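Local coordinates for TatD-related deoxyribonuclease (Thermotoga maritima, PDB 1J6O), which probably hydrolyses DNA at its phosphate ester bonds, as expected of a metal-dependent nuclease of the TatD family, at residues F217-Q221 with P222-K226; P230-L233 with K234-V237; K62-D65 with R66-C69. All coordinates share one frame; numbering follows the deposited sequence.

In the fold
Contacts 1 and 2 belong to the long connection between strand 209-211 and helix 233-244, their centres 11 Å apart, and they touch directly. The Phe223 ring stacks on that of Tyr232 and also reaches Tyr235, with Phe223 CE2 3.5 Å from Tyr235 CE2. Both contacts lie near the predicted metal site: the side chains of Pro219 and Leu233 come within about 8 and 9 Å of that of Asp214. Contact 3 is the turn leading into strand 67-71 of the TIM barrel. Its centre is 20 Å from contact 2 and 25 Å from contact 1, and its Ile67 side chain lies about 10 Å from that of His19.

Contact 1: residues F217-Q221 with P222-K226; sequences FLPPQ and PFRGK
Arg224 folds back over the turn that precedes it and lays its aliphatic portion against Gln221 and the carbonyl of Pro219. From Arg224 CB, which passes 4.0 Å from Gln221 O, the chain sets off with CG anti to the carbonyl carbon (chi1 -63°), and this brings CG to 3.4 Å from the same oxygen. Bends at the next two torsions then turn the chain: Arg224 CD lies 3.7 Å from Pro219 O, NE stays near that oxygen, and at the tip Arg224 NH1 is 3.8 Å from Gln221 OE1, too far for a hydrogen bond. OE1 sits at the edge of the guanidinium, in its plane, although the amide and guanidinium planes stand 82° apart.

The backbone supplies the framework. Phe223 N donates to Pro220 O at 2.7 Å, and Arg224 N reaches Gln221 O one residue later in a longer bond whose donor stands well above the carbonyl plane. These overlapping turns run into a type II beta turn from Phe223 to Lys226, with Gly225 at its third position adopting the positive phi usual there. The fold-back brings Pro219 against the second turn, its CG lying 3.4 Å from Phe223 O and equally close to Lys226 O.

Around these turns, Tyr191 donates its hydroxyl to Pro219 O and offers its ring to Arg224 in a cation-pi contact, while Thr190 OG1 bonds Gln221 N. Pro220 and Pro222 rest on Tyr235, so the surface loop following strand 209-211 is seated against helix 233-244.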
loop_
_atom_site.group_PDB
_atom_site.type_symbol
_atom_site.label_atom_id
_atom_site.label_comp_id
_atom_site.label_asym_id
_atom_site.label_seq_id
_atom_site.Cartn_x
_atom_site.Cartn_y
_atom_site.Cartn_z
ATOM N N PHE A 217 8.261 -7.409 -4.842
ATOM C CA PHE A 217 9.417 -6.635 -4.395
ATOM C C PHE A 217 9.784 -6.646 -2.890
ATOM O O PHE A 217 8.983 -7.077 -2.060
ATOM C CB PHE A 217 9.235 -5.155 -4.747
ATOM C CG PHE A 217 8.752 -4.879 -6.141
ATOM C CD1 PHE A 217 9.431 -5.359 -7.248
ATOM C CD2 PHE A 217 7.570 -4.154 -6.323
ATOM C CE1 PHE A 217 8.938 -5.134 -8.549
ATOM C CE2 PHE A 217 7.076 -3.925 -7.593
ATOM C CZ PHE A 217 7.757 -4.416 -8.715
ATOM N N LEU A 218 11.012 -6.208 -2.608
ATOM C CA LEU A 218 11.531 -6.088 -1.256
ATOM C C LEU A 218 11.217 -7.142 -0.209
ATOM O O LEU A 218 10.492 -6.881 0.776
ATOM C CB LEU A 218 11.036 -4.753 -0.720
ATOM C CG LEU A 218 11.252 -3.551 -1.640
ATOM C CD1 LEU A 218 10.404 -2.338 -1.182
ATOM C CD2 LEU A 218 12.721 -3.205 -1.618
ATOM N N PRO A 219 11.784 -8.334 -0.357
ATOM C CA PRO A 219 11.582 -9.466 0.546
ATOM C C PRO A 219 12.230 -9.165 1.890
ATOM O O PRO A 219 13.133 -8.328 1.952
ATOM C CB PRO A 219 12.262 -10.584 -0.200
ATOM C CG PRO A 219 13.418 -9.865 -0.962
ATOM C CD PRO A 219 12.668 -8.677 -1.484
ATOM N N PRO A 220 11.720 -9.765 2.989
ATOM C CA PRO A 220 12.350 -9.485 4.285
ATOM C C PRO A 220 13.707 -10.189 4.337
ATOM O O PRO A 220 13.961 -11.132 3.569
ATOM C CB PRO A 220 11.344 -10.025 5.314
ATOM C CG PRO A 220 10.579 -11.054 4.573
ATOM C CD PRO A 220 10.449 -10.497 3.164
ATOM N N GLN A 221 14.559 -9.723 5.248
ATOM C CA GLN A 221 15.917 -10.244 5.445
ATOM C C GLN A 221 16.241 -11.707 5.182
ATOM O O GLN A 221 17.148 -12.013 4.394
ATOM C CB GLN A 221 16.414 -9.888 6.838
ATOM C CG GLN A 221 17.916 -10.034 6.973
ATOM C CD GLN A 221 18.669 -9.295 5.885
ATOM O OE1 GLN A 221 18.175 -8.326 5.319
ATOM N NE2 GLN A 221 19.886 -9.742 5.603
ATOM N N PRO A 222 15.532 -12.635 5.837
ATOM C CA PRO A 222 15.869 -14.034 5.572
ATOM C C PRO A 222 15.685 -14.474 4.133
ATOM O O PRO A 222 16.122 -15.563 3.765
ATOM C CB PRO A 222 14.962 -14.808 6.527
ATOM C CG PRO A 222 13.796 -13.907 6.705
ATOM C CD PRO A 222 14.398 -12.524 6.771
ATOM N N PHE A 223 15.061 -13.633 3.316
ATOM C CA PHE A 223 14.846 -13.993 1.925
ATOM C C PHE A 223 15.371 -12.988 0.915
ATOM O O PHE A 223 14.792 -12.845 -0.153
ATOM C CB PHE A 223 13.356 -14.210 1.684
ATOM C CG PHE A 223 12.815 -15.434 2.351
ATOM C CD1 PHE A 223 13.024 -16.695 1.798
ATOM C CD2 PHE A 223 12.148 -15.330 3.569
ATOM C CE1 PHE A 223 12.578 -17.844 2.453
ATOM C CE2 PHE A 223 11.703 -16.462 4.229
ATOM C CZ PHE A 223 11.916 -17.724 3.674
ATOM N N ARG A 224 16.465 -12.289 1.221
ATOM C CA ARG A 224 16.971 -11.329 0.249
ATOM C C ARG A 224 17.312 -12.122 -1.005
ATOM O O ARG A 224 17.737 -13.289 -0.920
ATOM C CB ARG A 224 18.214 -10.597 0.764
ATOM C CG ARG A 224 17.996 -9.745 2.016
ATOM C CD ARG A 224 16.827 -8.791 1.861
ATOM N NE ARG A 224 17.005 -7.802 0.797
ATOM C CZ ARG A 224 17.661 -6.653 0.933
ATOM N NH1 ARG A 224 18.220 -6.331 2.094
ATOM N NH2 ARG A 224 17.736 -5.817 -0.088
ATOM N N GLY A 225 17.106 -11.498 -2.160
ATOM C CA GLY A 225 17.387 -12.156 -3.414
ATOM C C GLY A 225 16.296 -13.110 -3.861
ATOM O O GLY A 225 16.468 -13.783 -4.875
ATOM N N LYS A 226 15.178 -13.176 -3.130
ATOM C CA LYS A 226 14.079 -14.075 -3.495
ATOM C C LYS A 226 12.831 -13.272 -3.768
ATOM O O LYS A 226 12.727 -12.127 -3.340
ATOM C CB LYS A 226 13.775 -15.070 -2.367
ATOM C CG LYS A 226 14.936 -16.013 -2.014
ATOM C CD LYS A 226 15.160 -17.055 -3.123
ATOM C CE LYS A 226 16.489 -17.810 -2.944
ATOM N NZ LYS A 226 16.715 -18.292 -1.556
#

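Contact 2: residues P230-L233 with K234-V237; sequences PKYL and KYVV
The carbonyl oxygen of Tyr232 lies at the edge of the Tyr235 ring, near the ring plane and 3.4 Å from Tyr235 CD2. One face of that ring carries CG of its neighbour Lys234, 3.6 Å above the plane and displaced toward the rim. Tyr235 CE2 in turn comes obliquely to the Tyr232 ring, and the two tyrosines also touch where Tyr232 CB meets Tyr235 CD2 at 4.2 Å. With CG anti to its own carbonyl carbon (chi1 -61°), the Tyr235 ring leans back toward the preceding turn and so stays close to Tyr232 O.

Tyr232 O also accepts Tyr235 N at 3.3 Å, the donor standing 53° out of the carbonyl plane. The bond belongs to the passage from the 3-10 turn at 230-232 into helix 233-244, which follows the last strand of this TIM barrel. Across the passage the pattern changes from three-residue to four-residue bonds. Leu233 N binds Pro230 O, whereas Leu233 O receives Val237 N at 3.1 Å, nearly in line with its C=O bond, together with a weak bond from Val236 N.

Lys234 also reaches back. Its CG lies between the backbone N and the carbonyl carbon (chi1 63°), which directs the methylenes back over the turn until Lys234 CD is 3.5 Å from Lys231 O. On the buried side Leu233 CD1 meets Val236 CG2 at 4.2 Å. Leu233 packs on Met13 and Asp15 of strand 13-18 and on Leu211 of strand 209-211, bridging the first and last strands, while Val237 touches both Leu211 and, through Val251, helix 248-264.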
loop_
_atom_site.group_PDB
_atom_site.type_symbol
_atom_site.label_atom_id
_atom_site.label_comp_id
_atom_site.label_asym_id
_atom_site.label_seq_id
_atom_site.Cartn_x
_atom_site.Cartn_y
_atom_site.Cartn_z
ATOM N N PRO A 230 3.128 -12.708 0.274
ATOM C CA PRO A 230 2.389 -12.477 1.517
ATOM C C PRO A 230 2.760 -13.260 2.753
ATOM O O PRO A 230 2.829 -12.676 3.827
ATOM C CB PRO A 230 0.935 -12.705 1.112
ATOM C CG PRO A 230 0.930 -12.179 -0.302
ATOM C CD PRO A 230 2.188 -12.849 -0.850
ATOM N N LYS A 231 3.009 -14.562 2.631
ATOM C CA LYS A 231 3.357 -15.318 3.834
ATOM C C LYS A 231 4.653 -14.872 4.512
ATOM O O LYS A 231 4.891 -15.228 5.668
ATOM C CB LYS A 231 3.437 -16.809 3.525
ATOM C CG LYS A 231 4.647 -17.196 2.717
ATOM C CD LYS A 231 4.645 -18.688 2.439
ATOM C CE LYS A 231 5.857 -19.062 1.613
ATOM N NZ LYS A 231 5.816 -20.501 1.222
ATOM N N TYR A 232 5.494 -14.108 3.818
ATOM C CA TYR A 232 6.734 -13.662 4.433
ATOM C C TYR A 232 6.467 -12.473 5.319
ATOM O O TYR A 232 7.382 -11.933 5.923
ATOM C CB TYR A 232 7.782 -13.256 3.403
ATOM C CG TYR A 232 8.291 -14.392 2.543
ATOM C CD1 TYR A 232 8.215 -15.723 2.979
ATOM C CD2 TYR A 232 8.870 -14.134 1.308
ATOM C CE1 TYR A 232 8.709 -16.761 2.188
ATOM C CE2 TYR A 232 9.361 -15.156 0.513
ATOM C CZ TYR A 232 9.282 -16.464 0.957
ATOM O OH TYR A 232 9.789 -17.476 0.177
ATOM N N LEU A 233 5.208 -12.054 5.391
ATOM C CA LEU A 233 4.856 -10.919 6.217
ATOM C C LEU A 233 5.170 -11.229 7.690
ATOM O O LEU A 233 5.386 -10.312 8.488
ATOM C CB LEU A 233 3.369 -10.617 6.026
ATOM C CG LEU A 233 2.866 -9.192 6.157
ATOM C CD1 LEU A 233 3.823 -8.202 5.507
ATOM C CD2 LEU A 233 1.456 -9.138 5.563
ATOM N N LYS A 234 5.197 -12.517 8.048
ATOM C CA LYS A 234 5.486 -12.892 9.439
ATOM C C LYS A 234 6.792 -12.314 9.997
ATOM O O LYS A 234 6.881 -12.013 11.184
ATOM C CB LYS A 234 5.509 -14.417 9.589
ATOM C CG LYS A 234 6.590 -15.095 8.791
ATOM C CD LYS A 234 6.292 -16.588 8.606
ATOM C CE LYS A 234 6.576 -17.396 9.846
ATOM N NZ LYS A 234 5.689 -17.017 10.973
ATOM N N TYR A 235 7.801 -12.185 9.147
ATOM C CA TYR A 235 9.094 -11.654 9.541
ATOM C C TYR A 235 9.008 -10.182 9.821
ATOM O O TYR A 235 9.757 -9.671 10.668
ATOM C CB TYR A 235 10.132 -11.936 8.440
ATOM C CG TYR A 235 10.294 -13.424 8.209
ATOM C CD1 TYR A 235 10.924 -14.229 9.152
ATOM C CD2 TYR A 235 9.726 -14.037 7.096
ATOM C CE1 TYR A 235 10.973 -15.619 8.998
ATOM C CE2 TYR A 235 9.767 -15.409 6.933
ATOM C CZ TYR A 235 10.385 -16.196 7.884
ATOM O OH TYR A 235 10.374 -17.559 7.712
ATOM N N VAL A 236 8.098 -9.501 9.119
ATOM C CA VAL A 236 7.919 -8.062 9.310
ATOM C C VAL A 236 7.276 -7.857 10.679
ATOM O O VAL A 236 7.660 -6.952 11.427
ATOM C CB VAL A 236 7.013 -7.451 8.187
ATOM C CG1 VAL A 236 6.681 -5.973 8.489
ATOM C CG2 VAL A 236 7.768 -7.552 6.844
ATOM N N VAL A 237 6.279 -8.679 10.982
ATOM C CA VAL A 237 5.595 -8.586 12.255
ATOM C C VAL A 237 6.600 -8.900 13.390
ATOM O O VAL A 237 6.635 -8.222 14.427
ATOM C CB VAL A 237 4.433 -9.599 12.312
ATOM C CG1 VAL A 237 3.964 -9.781 13.764
ATOM C CG2 VAL A 237 3.269 -9.116 11.427
#

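Contact 3: residues K62-D65 with R66-C69; sequences KTSD and RIFC
Ser64 holds two later residues of its own turn, Arg66 and Ile67, through separate atoms. Its OG, anti to the backbone N (chi1 163°), accepts the N-H of Arg66 at 3.0 Å, an ST turn. Its carbonyl oxygen takes Ile67 N at 3.3 Å in a nearly straight bond, 168° at the hydrogen, although the donor stands well above the carbonyl plane. Ser64 CB also packs against Ile67 CD1 at 3.7 Å. With an alanine in its place the hydroxyl is gone, the Arg66 N-H loses its side-chain acceptor, and the turn would probably be less firmly set.

The bond from Ile67 closes a type I beta turn from Ser64 to Ile67, which joins helix 51-61 to strand 67-71 as an alpha-to-beta connection of the TIM barrel. Lys97 NZ bonds both Ser64 O and Ile67 O, tying the turn to the residue just before strand 98-107.

Next along the segment, Asp65 directs its carbonyl oxygen obliquely at the Phe68 ring, 4.0 Å from Phe68 CZ. The Arg66 chain, extended from CG to NE, leads away to Ile41 O and to a salt bridge with Glu37.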
loop_
_atom_site.group_PDB
_atom_site.type_symbol
_atom_site.label_atom_id
_atom_site.label_comp_id
_atom_site.label_asym_id
_atom_site.label_seq_id
_atom_site.Cartn_x
_atom_site.Cartn_y
_atom_site.Cartn_z
ATOM N N LYS A 62 -11.260 -10.510 -8.336
ATOM C CA LYS A 62 -12.569 -11.124 -8.446
ATOM C C LYS A 62 -12.547 -12.653 -8.299
ATOM O O LYS A 62 -13.598 -13.270 -8.164
ATOM C CB LYS A 62 -13.243 -10.661 -9.753
ATOM C CG LYS A 62 -13.721 -9.197 -9.621
ATOM C CD LYS A 62 -14.009 -8.487 -10.946
ATOM C CE LYS A 62 -15.204 -9.082 -11.674
ATOM N NZ LYS A 62 -16.464 -8.945 -10.886
ATOM N N THR A 63 -11.367 -13.262 -8.271
ATOM C CA THR A 63 -11.269 -14.720 -8.132
ATOM C C THR A 63 -11.075 -15.219 -6.692
ATOM O O THR A 63 -11.058 -16.426 -6.437
ATOM C CB THR A 63 -10.081 -15.301 -8.931
ATOM O OG1 THR A 63 -8.846 -14.871 -8.337
ATOM C CG2 THR A 63 -10.139 -14.850 -10.387
ATOM N N SER A 64 -10.926 -14.313 -5.743
ATOM C CA SER A 64 -10.720 -14.747 -4.363
ATOM C C SER A 64 -11.410 -13.838 -3.394
ATOM O O SER A 64 -11.325 -12.628 -3.525
ATOM C CB SER A 64 -9.218 -14.748 -4.038
ATOM O OG SER A 64 -8.989 -14.791 -2.631
ATOM N N ASP A 65 -12.061 -14.427 -2.397
ATOM C CA ASP A 65 -12.750 -13.650 -1.410
ATOM C C ASP A 65 -11.767 -12.873 -0.529
ATOM O O ASP A 65 -12.167 -11.946 0.160
ATOM C CB ASP A 65 -13.569 -14.553 -0.498
ATOM C CG ASP A 65 -14.768 -15.187 -1.191
ATOM O OD1 ASP A 65 -15.194 -14.732 -2.279
ATOM O OD2 ASP A 65 -15.297 -16.162 -0.605
ATOM N N ARG A 66 -10.493 -13.259 -0.550
ATOM C CA ARG A 66 -9.476 -12.588 0.269
ATOM C C ARG A 66 -8.651 -11.516 -0.415
ATOM O O ARG A 66 -7.730 -10.936 0.198
ATOM C CB ARG A 66 -8.535 -13.622 0.877
ATOM C CG ARG A 66 -9.273 -14.541 1.844
ATOM C CD ARG A 66 -8.328 -15.489 2.538
ATOM N NE ARG A 66 -9.098 -16.337 3.452
ATOM C CZ ARG A 66 -8.835 -16.489 4.744
ATOM N NH1 ARG A 66 -7.805 -15.861 5.309
ATOM N NH2 ARG A 66 -9.637 -17.243 5.488
ATOM N N ILE A 67 -8.993 -11.227 -1.668
ATOM C CA ILE A 67 -8.263 -10.205 -2.401
ATOM C C ILE A 67 -9.186 -9.043 -2.782
ATOM O O ILE A 67 -10.283 -9.266 -3.314
ATOM C CB ILE A 67 -7.665 -10.779 -3.697
ATOM C CG1 ILE A 67 -6.688 -11.929 -3.363
ATOM C CG2 ILE A 67 -6.897 -9.690 -4.435
ATOM C CD1 ILE A 67 -6.198 -12.646 -4.623
ATOM N N PHE A 68 -8.757 -7.826 -2.448
ATOM C CA PHE A 68 -9.508 -6.616 -2.767
ATOM C C PHE A 68 -8.561 -5.898 -3.711
ATOM O O PHE A 68 -7.363 -6.226 -3.766
ATOM C CB PHE A 68 -9.841 -5.800 -1.523
ATOM C CG PHE A 68 -10.786 -6.524 -0.624
ATOM C CD1 PHE A 68 -10.307 -7.428 0.327
ATOM C CD2 PHE A 68 -12.158 -6.398 -0.816
ATOM C CE1 PHE A 68 -11.193 -8.214 1.088
ATOM C CE2 PHE A 68 -13.060 -7.174 -0.067
ATOM C CZ PHE A 68 -12.569 -8.080 0.885
ATOM N N CYS A 69 -9.070 -4.885 -4.397
ATOM C CA CYS A 69 -8.276 -4.153 -5.370
ATOM C C CYS A 69 -8.118 -2.631 -5.232
ATOM O O CYS A 69 -8.985 -1.965 -4.676
ATOM C CB CYS A 69 -8.957 -4.451 -6.728
ATOM S SG CYS A 69 -8.251 -3.798 -8.247
#